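Local structure of soluble lytic murein transglycosylase (1QTE) at residues A[419-424]-A[445-450]; A[495-500]-A[524-529]; A[571-576]-A[612-617]. The protein cleaves the glycosidic bonds between N-acetylmuramic acid and N-acetylglucosamine in peptidoglycan, working from chain ends and leaving a 1,6-anhydro bond in the muramic acid. All blocks are in the same frame, centred on the assembly; numbering follows the deposited sequence. Where two conformers were deposited one is given.

Contact 1. Residues A[419-424]-A[445-450]; sequences LARYAF and LEERFP. With DAL (D-alanine), chain Q; SO4 (sulfate ion), chain C.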
loop_
_atom_site.group_PDB
_atom_site.type_symbol
_atom_site.label_atom_id
_atom_site.label_comp_id
_atom_site.label_asym_id
_atom_site.label_seq_id
_atom_site.Cartn_x
_atom_site.Cartn_y
_atom_site.Cartn_z
ATOM N N LEU A 419 -23.489 9.050 1.117
ATOM C CA LEU A 419 -23.116 8.026 0.147
ATOM C C LEU A 419 -22.664 6.751 0.853
ATOM O O LEU A 419 -23.004 5.651 0.419
ATOM C CB LEU A 419 -22.026 8.550 -0.798
ATOM C CG LEU A 419 -22.508 9.607 -1.812
ATOM C CD1 LEU A 419 -21.339 10.242 -2.552
ATOM C CD2 LEU A 419 -23.476 8.971 -2.788
ATOM N N ALA A 420 -21.914 6.893 1.950
ATOM C CA ALA A 420 -21.453 5.720 2.705
ATOM C C ALA A 420 -22.660 4.958 3.223
ATOM O O ALA A 420 -22.756 3.747 3.049
ATOM C CB ALA A 420 -20.551 6.131 3.877
ATOM N N ARG A 421 -23.610 5.688 3.807
ATOM C CA ARG A 421 -24.822 5.073 4.350
ATOM C C ARG A 421 -25.720 4.512 3.243
ATOM O O ARG A 421 -26.410 3.514 3.445
ATOM C CB ARG A 421 -25.597 6.077 5.219
ATOM C CG ARG A 421 -26.801 5.465 5.938
ATOM C CD ARG A 421 -26.350 4.483 6.989
ATOM N NE ARG A 421 -27.444 3.669 7.516
ATOM C CZ ARG A 421 -27.370 2.986 8.654
ATOM N NH1 ARG A 421 -26.273 3.045 9.392
ATOM N NH2 ARG A 421 -28.397 2.258 9.067
ATOM N N TYR A 422 -25.706 5.144 2.072
ATOM C CA TYR A 422 -26.517 4.664 0.953
ATOM C C TYR A 422 -25.974 3.289 0.525
ATOM O O TYR A 422 -26.727 2.347 0.332
ATOM C CB TYR A 422 -26.457 5.651 -0.211
ATOM C CG TYR A 422 -27.361 5.292 -1.363
ATOM C CD1 TYR A 422 -28.733 5.551 -1.307
ATOM C CD2 TYR A 422 -26.850 4.692 -2.512
ATOM C CE1 TYR A 422 -29.576 5.219 -2.376
ATOM C CE2 TYR A 422 -27.680 4.355 -3.583
ATOM C CZ TYR A 422 -29.039 4.622 -3.508
ATOM O OH TYR A 422 -29.853 4.280 -4.562
ATOM N N ALA A 423 -24.650 3.186 0.427
ATOM C CA ALA A 423 -23.994 1.932 0.053
ATOM C C ALA A 423 -24.275 0.886 1.132
ATOM O O ALA A 423 -24.732 -0.223 0.842
ATOM C CB ALA A 423 -22.503 2.171 -0.106
ATOM N N PHE A 424 -24.082 1.287 2.387
ATOM C CA PHE A 424 -24.323 0.429 3.541
ATOM C C PHE A 424 -25.749 -0.140 3.496
ATOM O O PHE A 424 -25.936 -1.353 3.632
ATOM C CB PHE A 424 -24.088 1.231 4.838
ATOM C CG PHE A 424 -24.328 0.441 6.097
ATOM C CD1 PHE A 424 -23.307 -0.305 6.673
ATOM C CD2 PHE A 424 -25.590 0.416 6.691
ATOM C CE1 PHE A 424 -23.538 -1.068 7.818
ATOM C CE2 PHE A 424 -25.827 -0.343 7.834
ATOM C CZ PHE A 424 -24.794 -1.090 8.398
ATOM N N LEU A 445 -18.179 4.429 12.668
ATOM C CA LEU A 445 -17.877 3.012 12.817
ATOM C C LEU A 445 -18.804 1.992 12.182
ATOM O O LEU A 445 -18.338 0.947 11.719
ATOM C CB LEU A 445 -17.673 2.672 14.296
ATOM C CG LEU A 445 -16.533 3.441 14.978
ATOM C CD1 LEU A 445 -16.317 2.896 16.380
ATOM C CD2 LEU A 445 -15.251 3.310 14.170
ATOM N N GLU A 446 -20.104 2.274 12.143
ATOM C CA GLU A 446 -21.018 1.300 11.564
ATOM C C GLU A 446 -20.803 1.090 10.069
ATOM O O GLU A 446 -20.886 -0.039 9.581
ATOM C CB GLU A 446 -22.485 1.640 11.857
ATOM C CG GLU A 446 -23.392 0.456 11.532
ATOM C CD GLU A 446 -24.852 0.662 11.892
ATOM O OE1 GLU A 446 -25.285 1.818 12.078
ATOM O OE2 GLU A 446 -25.572 -0.357 11.972
ATOM N N GLU A 447 -20.533 2.176 9.351
ATOM C CA GLU A 447 -20.300 2.110 7.911
ATOM C C GLU A 447 -18.881 1.635 7.606
ATOM O O GLU A 447 -18.632 1.047 6.551
ATOM C CB GLU A 447 -20.555 3.470 7.246
ATOM C CG GLU A 447 -22.008 3.953 7.283
ATOM C CD GLU A 447 -22.457 4.421 8.665
ATOM O OE1 GLU A 447 -21.626 4.960 9.433
ATOM O OE2 GLU A 447 -23.650 4.247 8.984
ATOM N N ARG A 448 -17.960 1.879 8.538
ATOM C CA ARG A 448 -16.570 1.464 8.376
ATOM C C ARG A 448 -16.398 -0.031 8.600
ATOM O O ARG A 448 -15.499 -0.644 8.029
ATOM C CB ARG A 448 -15.651 2.201 9.366
ATOM C CG ARG A 448 -15.524 3.716 9.164
ATOM C CD ARG A 448 -14.423 4.310 10.062
ATOM N NE ARG A 448 -13.126 3.721 9.757
ATOM C CZ ARG A 448 -12.174 3.458 10.650
ATOM N NH1 ARG A 448 -12.314 3.800 11.926
ATOM N NH2 ARG A 448 -11.046 2.895 10.246
ATOM N N PHE A 449 -17.251 -0.615 9.441
ATOM C CA PHE A 449 -17.150 -2.035 9.760
ATOM C C PHE A 449 -18.480 -2.770 9.614
ATOM O O PHE A 449 -19.050 -3.280 10.590
ATOM C CB PHE A 449 -16.570 -2.183 11.172
ATOM C CG PHE A 449 -15.234 -1.506 11.337
ATOM C CD1 PHE A 449 -14.071 -2.116 10.860
ATOM C CD2 PHE A 449 -15.147 -0.217 11.860
ATOM C CE1 PHE A 449 -12.854 -1.448 10.891
ATOM C CE2 PHE A 449 -13.930 0.461 11.897
ATOM C CZ PHE A 449 -12.781 -0.158 11.407
ATOM N N PRO A 450 -18.979 -2.865 8.370
ATOM C CA PRO A 450 -20.248 -3.545 8.109
ATOM C C PRO A 450 -20.170 -5.051 8.335
ATOM O O PRO A 450 -19.108 -5.660 8.190
ATOM C CB PRO A 450 -20.518 -3.203 6.647
ATOM C CG PRO A 450 -19.151 -3.105 6.050
ATOM C CD PRO A 450 -18.365 -2.371 7.119
HETATM N N DAL Q . -7.354 2.429 5.659
HETATM C CA DAL Q . -8.257 2.703 6.774
HETATM C CB DAL Q . -7.486 2.649 8.093
HETATM C C DAL Q . -9.440 1.746 6.813
HETATM O O DAL Q . -10.466 2.121 7.416
HETATM O OXT DAL Q . -9.330 0.644 6.241
HETATM S S SO4 C . -9.097 2.515 13.891
HETATM O O1 SO4 C . -8.705 1.348 14.708
HETATM O O2 SO4 C . -10.502 2.885 14.174
HETATM O O3 SO4 C . -8.208 3.642 14.237
HETATM O O4 SO4 C . -8.956 2.215 12.449
HETATM O O HOH W 1 -28.223 0.043 10.970
#
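Arg-421, Glu-446 and Glu-447 make a salt-bridge network that ties helix 413-425 to the short helix 445-448. One guanidinium nitrogen does the gripping. NH1 of Arg-421 donates to OE2 of Glu-447 at 2.9 Å and to OE1 of Glu-446 at 3.1 Å, and both acceptors lie in the guanidinium plane. The carboxylates receive it differently: Glu-447 OE2 is approached almost end-on, along its C-O bond, whereas Glu-446 OE1 is met from above its carboxylate plane, 70° out of it. Glu-447 reaches the arginine because its chain bends at chi2 (73°); that of Glu-446 stays extended. A water closes the ring, accepting from Arg-421 NH2 and donating to Glu-446 OE2. The shared arginine would probably help to keep the two neighbouring glutamates ionised.

Phe-424 carries the rest of the contact. Its CD2 lies 3.7 Å above the plane of the Arg-421 guanidinium, over the centre; the ring backs one face of that group and would limit its tilt, while the carboxylates bind at its edge. Phe-424 CE1 comes within 3.3 Å of Glu-446 O, a backbone oxygen. The same Phe-424 CE1 makes an apolar contact with Pro-450 CB at 3.9 Å. Phe-424 CZ meets Glu-446 CG at 3.8 Å, where the two side chains cross at about a right angle.

Arg-448, on another side of its short helix, donates through NH2 to the carboxylate O of the bound D-alanine (3.0 Å) and also holds a sulfate. Arg-476 binds the same D-alanine, an arrangement consistent with a site for the peptide part of a murein fragment. Helix 429-438 touches both segments, at Ala-420, Phe-424, Arg-448 and Pro-450. Helix 582-601 packs on Leu-445, Glu-446 and Phe-449, and helix 397-408 backs Leu-419 and Ala-423.

Contact 2. Residues A[495-500]-A[524-529]; sequences MQIMPG and ETNINI. With NAG (2-acetamido-2-deoxy-beta-D-glucopyranose), chain B; SO4 (sulfate ion), chain J.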
loop_
_atom_site.group_PDB
_atom_site.type_symbol
_atom_site.label_atom_id
_atom_site.label_comp_id
_atom_site.label_asym_id
_atom_site.label_seq_id
_atom_site.Cartn_x
_atom_site.Cartn_y
_atom_site.Cartn_z
ATOM N N MET A 495 -10.106 -12.541 1.873
ATOM C CA MET A 495 -9.067 -12.835 2.847
ATOM C C MET A 495 -7.654 -12.806 2.259
ATOM O O MET A 495 -6.690 -13.236 2.898
ATOM C CB MET A 495 -9.396 -14.144 3.582
ATOM C CG MET A 495 -10.750 -14.062 4.287
ATOM S SD MET A 495 -11.229 -15.446 5.354
ATOM C CE MET A 495 -10.150 -15.144 6.772
ATOM N N GLN A 496 -7.543 -12.258 1.044
ATOM C CA GLN A 496 -6.257 -12.098 0.372
ATOM C C GLN A 496 -5.385 -13.345 0.448
ATOM O O GLN A 496 -4.292 -13.335 1.016
ATOM C CB GLN A 496 -5.541 -10.877 0.952
ATOM C CG GLN A 496 -6.190 -9.558 0.507
ATOM C CD GLN A 496 -5.946 -9.277 -0.966
ATOM O OE1 GLN A 496 -4.886 -8.790 -1.343
ATOM N NE2 GLN A 496 -6.916 -9.613 -1.807
ATOM N N ILE A 497 -5.887 -14.410 -0.163
ATOM C CA ILE A 497 -5.209 -15.697 -0.169
ATOM C C ILE A 497 -4.271 -15.838 -1.362
ATOM O O ILE A 497 -4.654 -15.557 -2.490
ATOM C CB ILE A 497 -6.250 -16.848 -0.195
ATOM C CG1 ILE A 497 -7.253 -16.665 0.958
ATOM C CG2 ILE A 497 -5.549 -18.215 -0.047
ATOM C CD1 ILE A 497 -8.463 -17.593 0.889
ATOM N N MET A 498 -3.026 -16.237 -1.090
ATOM C CA MET A 498 -2.028 -16.456 -2.136
ATOM C C MET A 498 -2.335 -17.827 -2.757
ATOM O O MET A 498 -2.853 -18.715 -2.079
ATOM C CB MET A 498 -0.625 -16.455 -1.523
ATOM C CG MET A 498 -0.118 -15.077 -1.095
ATOM S SD MET A 498 0.159 -14.002 -2.510
ATOM C CE MET A 498 1.557 -14.821 -3.287
ATOM N N PRO A 499 -2.057 -18.004 -4.057
ATOM C CA PRO A 499 -2.323 -19.282 -4.724
ATOM C C PRO A 499 -1.663 -20.476 -4.038
ATOM O O PRO A 499 -2.285 -21.519 -3.877
ATOM C CB PRO A 499 -1.770 -19.054 -6.132
ATOM C CG PRO A 499 -2.009 -17.577 -6.335
ATOM C CD PRO A 499 -1.550 -17.007 -5.015
ATOM N N GLY A 500 -0.430 -20.289 -3.576
ATOM C CA GLY A 500 0.287 -21.369 -2.910
ATOM C C GLY A 500 -0.366 -21.744 -1.589
ATOM O O GLY A 500 -0.504 -22.926 -1.265
ATOM N N GLU A 524 -17.765 -17.243 -1.105
ATOM C CA GLU A 524 -17.845 -18.466 -0.310
ATOM C C GLU A 524 -16.555 -19.290 -0.357
ATOM O O GLU A 524 -16.052 -19.719 0.678
ATOM C CB GLU A 524 -19.038 -19.341 -0.726
ATOM C CG GLU A 524 -19.159 -20.611 0.120
ATOM C CD GLU A 524 -20.524 -21.287 0.029
ATOM O OE1 GLU A 524 -21.370 -20.867 -0.789
ATOM O OE2 GLU A 524 -20.763 -22.241 0.798
ATOM N N THR A 525 -16.010 -19.479 -1.551
ATOM C CA THR A 525 -14.779 -20.255 -1.724
ATOM C C THR A 525 -13.637 -19.609 -0.937
ATOM O O THR A 525 -12.882 -20.293 -0.247
ATOM C CB THR A 525 -14.358 -20.330 -3.221
ATOM O OG1 THR A 525 -15.412 -20.917 -3.991
ATOM C CG2 THR A 525 -13.089 -21.173 -3.385
ATOM N N ASN A 526 -13.527 -18.288 -1.052
ATOM C CA ASN A 526 -12.482 -17.534 -0.364
ATOM C C ASN A 526 -12.621 -17.679 1.156
ATOM O O ASN A 526 -11.661 -18.000 1.850
ATOM C CB ASN A 526 -12.546 -16.060 -0.772
ATOM C CG ASN A 526 -11.350 -15.278 -0.288
ATOM O OD1 ASN A 526 -11.276 -14.903 0.880
ATOM N ND2 ASN A 526 -10.397 -15.036 -1.184
ATOM N N ILE A 527 -13.827 -17.458 1.666
ATOM C CA ILE A 527 -14.097 -17.580 3.103
ATOM C C ILE A 527 -13.848 -19.009 3.615
ATOM O O ILE A 527 -13.320 -19.208 4.706
ATOM C CB ILE A 527 -15.543 -17.108 3.409
ATOM C CG1 ILE A 527 -15.620 -15.590 3.211
ATOM C CG2 ILE A 527 -15.966 -17.479 4.842
ATOM C CD1 ILE A 527 -17.033 -15.030 3.220
ATOM N N ASN A 528 -14.195 -20.000 2.808
ATOM C CA ASN A 528 -13.987 -21.407 3.169
ATOM C C ASN A 528 -12.482 -21.678 3.359
ATOM O O ASN A 528 -12.043 -22.114 4.422
ATOM C CB ASN A 528 -14.562 -22.295 2.046
ATOM C CG ASN A 528 -14.378 -23.800 2.292
ATOM O OD1 ASN A 528 -14.108 -24.247 3.402
ATOM N ND2 ASN A 528 -14.540 -24.581 1.235
ATOM N N ILE A 529 -11.688 -21.356 2.341
ATOM C CA ILE A 529 -10.248 -21.605 2.394
ATOM C C ILE A 529 -9.525 -20.694 3.384
ATOM O O ILE A 529 -8.626 -21.138 4.114
ATOM C CB ILE A 529 -9.633 -21.503 0.977
ATOM C CG1 ILE A 529 -10.296 -22.547 0.064
ATOM C CG2 ILE A 529 -8.116 -21.705 1.033
ATOM C CD1 ILE A 529 -9.805 -22.533 -1.380
HETATM C C1 NAG B . -3.840 -4.841 2.390
HETATM C C2 NAG B . -3.494 -5.820 1.251
HETATM C C3 NAG B . -3.251 -7.276 1.756
HETATM C C4 NAG B . -2.206 -7.239 2.907
HETATM C C5 NAG B . -2.604 -6.168 3.999
HETATM C C6 NAG B . -1.402 -5.995 4.936
HETATM C C7 NAG B . -4.579 -5.360 -0.932
HETATM C C8 NAG B . -5.907 -5.459 -1.684
HETATM N N2 NAG B . -4.604 -5.807 0.321
HETATM O O3 NAG B . -2.795 -8.097 0.667
HETATM O O4 NAG B . -2.032 -8.514 3.533
HETATM O O5 NAG B . -2.816 -4.891 3.397
HETATM O O6 NAG B . -1.693 -5.005 5.907
HETATM O O7 NAG B . -3.564 -4.906 -1.462
HETATM S S SO4 J . 2.638 -18.217 -4.805
HETATM O O1 SO4 J . 2.599 -17.381 -6.021
HETATM O O2 SO4 J . 1.350 -18.123 -4.094
HETATM O O3 SO4 J . 2.899 -19.619 -5.182
HETATM O O4 SO4 J . 3.714 -17.742 -3.913
#
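Asn-526 anchors the loop around Met-495 to helix 523-540, within the Slt-type transglycosylase domain of the lysozyme clan. CB leaves the helix with CG anti to the backbone N (chi1 -170°), which swings the amide toward the loop. CG lies 3.9 Å from Ile-497 CD1. OD1 accepts a hydrogen bond from the backbone N of Met-495 at 2.8 Å, with a C=O...N angle of 128° and the donor tilted 26° from the carbonyl plane; CB of Met-495 also sits against OD1, at 3.4 Å. ND2 lies 3.8 Å from Ile-497 CD1 and donates to the backbone oxygens of Ser-492 and Leu-520. This buried amide therefore fastens the helix to three backbone points and is fixed in its rotation.

Around it the contact is made by van der Waals touches. Ile-497 slides past Asn-526 in the opposite direction and sets CD1 3.4 Å from the Asn-526 backbone O; its apolar partner is CB of Ile-529, at 4.1 Å. SD of Met-495 rests 4.2 Å from CA of Ile-527.

Gln-496 and Ile-497 form a G1 beta bulge facing Ser-492. Gln-496 points away from the helix, and its OE1 accepts a hydrogen bond from O3 of the bound N-acetylglucosamine, which Gln-477 and the predicted active-site Glu-478 also bind. Helix 468-479 flanks Met-495 and Gln-496; helix 454-461 packs on Ile-527, and helix 499-509 on Ile-497 and Ile-529.

Contact 3. Residues A[571-576]-A[612-617]; sequences DAVAFV and TEWGRR. With GOL (glycerol), chain T.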
loop_
_atom_site.group_PDB
_atom_site.type_symbol
_atom_site.label_atom_id
_atom_site.label_comp_id
_atom_site.label_asym_id
_atom_site.label_seq_id
_atom_site.Cartn_x
_atom_site.Cartn_y
_atom_site.Cartn_z
ATOM N N ASP A 571 5.283 -8.765 28.016
ATOM C CA ASP A 571 3.829 -8.887 28.000
ATOM C C ASP A 571 3.224 -8.767 26.598
ATOM O O ASP A 571 3.934 -8.500 25.635
ATOM C CB ASP A 571 3.156 -7.936 29.021
ATOM C CG ASP A 571 3.262 -6.450 28.662
ATOM O OD1 ASP A 571 3.530 -6.078 27.503
ATOM O OD2 ASP A 571 3.024 -5.631 29.580
ATOM N N ALA A 572 1.910 -8.939 26.504
ATOM C CA ALA A 572 1.206 -8.892 25.221
ATOM C C ALA A 572 1.427 -7.627 24.398
ATOM O O ALA A 572 1.706 -7.709 23.197
ATOM C CB ALA A 572 -0.286 -9.130 25.433
ATOM N N VAL A 573 1.308 -6.465 25.043
ATOM C CA VAL A 573 1.476 -5.189 24.359
ATOM C C VAL A 573 2.914 -4.984 23.882
ATOM O O VAL A 573 3.133 -4.503 22.776
ATOM C CB VAL A 573 1.036 -3.991 25.251
ATOM C CG1 VAL A 573 0.945 -2.719 24.420
ATOM C CG2 VAL A 573 -0.306 -4.281 25.922
ATOM N N ALA A 574 3.891 -5.346 24.715
ATOM C CA ALA A 574 5.297 -5.209 24.332
ATOM C C ALA A 574 5.600 -6.137 23.144
ATOM O O ALA A 574 6.389 -5.790 22.267
ATOM C CB ALA A 574 6.214 -5.533 25.511
ATOM N N PHE A 575 4.976 -7.313 23.116
ATOM C CA PHE A 575 5.202 -8.229 21.999
ATOM C C PHE A 575 4.671 -7.614 20.694
ATOM O O PHE A 575 5.365 -7.596 19.675
ATOM C CB PHE A 575 4.567 -9.598 22.247
ATOM C CG PHE A 575 4.867 -10.587 21.161
ATOM C CD1 PHE A 575 6.052 -11.316 21.179
ATOM C CD2 PHE A 575 4.009 -10.726 20.073
ATOM C CE1 PHE A 575 6.381 -12.161 20.124
ATOM C CE2 PHE A 575 4.329 -11.565 19.016
ATOM C CZ PHE A 575 5.524 -12.284 19.047
ATOM N N VAL A 576 3.465 -7.055 20.742
ATOM C CA VAL A 576 2.895 -6.418 19.554
ATOM C C VAL A 576 3.766 -5.252 19.077
ATOM O O VAL A 576 4.129 -5.184 17.900
ATOM C CB VAL A 576 1.463 -5.886 19.821
ATOM C CG1 VAL A 576 0.981 -5.046 18.629
ATOM C CG2 VAL A 576 0.504 -7.057 20.041
ATOM N N THR A 612 -6.501 -14.636 28.854
ATOM C CA THR A 612 -5.368 -15.501 28.528
ATOM C C THR A 612 -4.327 -14.750 27.687
ATOM O O THR A 612 -3.141 -14.749 28.015
ATOM C CB THR A 612 -5.847 -16.784 27.813
ATOM O OG1 THR A 612 -6.672 -17.539 28.711
ATOM C CG2 THR A 612 -4.664 -17.650 27.385
ATOM N N GLU A 613 -4.777 -14.079 26.635
ATOM C CA GLU A 613 -3.876 -13.309 25.780
ATOM C C GLU A 613 -3.217 -12.175 26.576
ATOM O O GLU A 613 -2.016 -11.934 26.447
ATOM C CB GLU A 613 -4.646 -12.711 24.604
ATOM C CG GLU A 613 -5.080 -13.722 23.532
ATOM C CD GLU A 613 -6.151 -13.163 22.601
ATOM O OE1 GLU A 613 -6.757 -12.128 22.940
ATOM O OE2 GLU A 613 -6.402 -13.763 21.539
ATOM N N TRP A 614 -4.014 -11.488 27.394
ATOM C CA TRP A 614 -3.533 -10.370 28.210
ATOM C C TRP A 614 -2.492 -10.755 29.265
ATOM O O TRP A 614 -1.548 -10.004 29.503
ATOM C CB TRP A 614 -4.713 -9.689 28.911
ATOM C CG TRP A 614 -4.358 -8.430 29.675
ATOM C CD1 TRP A 614 -4.214 -8.299 31.037
ATOM C CD2 TRP A 614 -4.152 -7.123 29.125
ATOM N NE1 TRP A 614 -3.937 -6.989 31.360
ATOM C CE2 TRP A 614 -3.894 -6.245 30.210
ATOM C CE3 TRP A 614 -4.163 -6.605 27.823
ATOM C CZ2 TRP A 614 -3.650 -4.875 30.027
ATOM C CZ3 TRP A 614 -3.919 -5.238 27.640
ATOM C CH2 TRP A 614 -3.667 -4.391 28.740
ATOM N N GLY A 615 -2.668 -11.917 29.890
ATOM C CA GLY A 615 -1.754 -12.334 30.947
ATOM C C GLY A 615 -0.603 -13.264 30.607
ATOM O O GLY A 615 0.285 -13.480 31.432
ATOM N N ARG A 616 -0.609 -13.809 29.398
ATOM C CA ARG A 616 0.420 -14.740 28.945
ATOM C C ARG A 616 1.814 -14.095 28.920
ATOM O O ARG A 616 1.942 -12.876 28.833
ATOM C CB ARG A 616 0.069 -15.243 27.543
ATOM C CG ARG A 616 1.021 -16.280 27.016
ATOM C CD ARG A 616 1.100 -16.262 25.509
ATOM N NE ARG A 616 2.298 -16.972 25.073
ATOM C CZ ARG A 616 2.327 -18.257 24.744
ATOM N NH1 ARG A 616 1.209 -18.971 24.744
ATOM N NH2 ARG A 616 3.471 -18.820 24.371
ATOM N N ARG A 617 2.855 -14.920 29.033
ATOM C CA ARG A 617 4.228 -14.429 28.947
ATOM C C ARG A 617 4.587 -14.558 27.465
ATOM O O ARG A 617 4.213 -15.530 26.817
ATOM C CB ARG A 617 5.174 -15.281 29.794
ATOM C CG ARG A 617 4.844 -15.314 31.287
ATOM C CD ARG A 617 5.942 -16.038 32.069
ATOM N NE ARG A 617 6.405 -17.230 31.359
ATOM C CZ ARG A 617 7.667 -17.441 30.989
ATOM N NH1 ARG A 617 8.619 -16.566 31.300
ATOM N NH2 ARG A 617 7.987 -18.547 30.332
HETATM C C1 GOL T . -0.320 -4.923 31.251
HETATM O O1 GOL T . -0.298 -4.932 32.671
HETATM C C2 GOL T . -0.245 -6.347 30.701
HETATM O O2 GOL T . 0.994 -6.943 31.109
HETATM C C3 GOL T . -0.325 -6.323 29.178
HETATM O O3 GOL T . -0.263 -7.634 28.653
HETATM O O HOH W 2 1.091 -10.515 29.023
#
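Ala-572 and Val-573, in the first turn of helix 572-578, meet the last turn of helix 611-615 without any direct hydrogen bond, bringing the C-terminal end of the chain onto helix 572-578. Helices 319-331 and 351-359 also pack on Val-573. The direct touches are few. CB of Ala-572 points at the partner and comes within 3.4 Å of the backbone O of Glu-613. The apolar pair is CG2 of Val-573 with CZ3 of Trp-614 at 4.1 Å, the two side chains lying alongside and pointing the same way. Although the tryptophan leaves its helix heading away from the partner, the far end of its indole returns to the valine.

Polar links run through small molecules. A water accepts from Ala-572 N and donates to the backbone oxygen of Trp-614. Beside it a glycerol, probably from the crystallisation liquor, gives its O3 hydroxyl to Trp-614 O at 2.8 Å and its O2 hydroxyl to Asp-571 OD2 at 2.9 Å.

Capping is the third element. Asp-571 is the N-cap of helix 572-578, its CG set between the backbone N and the carbonyl carbon (chi1 69°), which lets OD1 receive Ala-574 N at 2.9 Å with an N-H...O angle of 165°.

The chemistry is that of two helix termini brought together: an N-H of the first turn is joined through water to the Trp-614 carbonyl at the other helix's end. The glycerol is bound by its hydroxyls to Asp-571 and that carbonyl, with C3 over one face of the indole.

How the contacts relate
Along the chain the three contacts come in series; none nests in or crosses another. Contact 1 closes a loop of 20 residues that carries helix 429-438, joining helix 413-425, part of the L-domain family, to helix 445-448. Contact 2 follows inside the Slt-type region and closes 23 residues, including most of helix 499-509. Contact 3 spans 35 residues near the C terminus and brings the chain's last helix back to helix 572-578. Their centres stand about 24 Å (1 and 2), 29 Å (2 and 3) and 33 Å (1 and 3) apart, without touching. Helix 582-601, in the loop of contact 3, and helix 468-479, between contacts 1 and 2, link these regions.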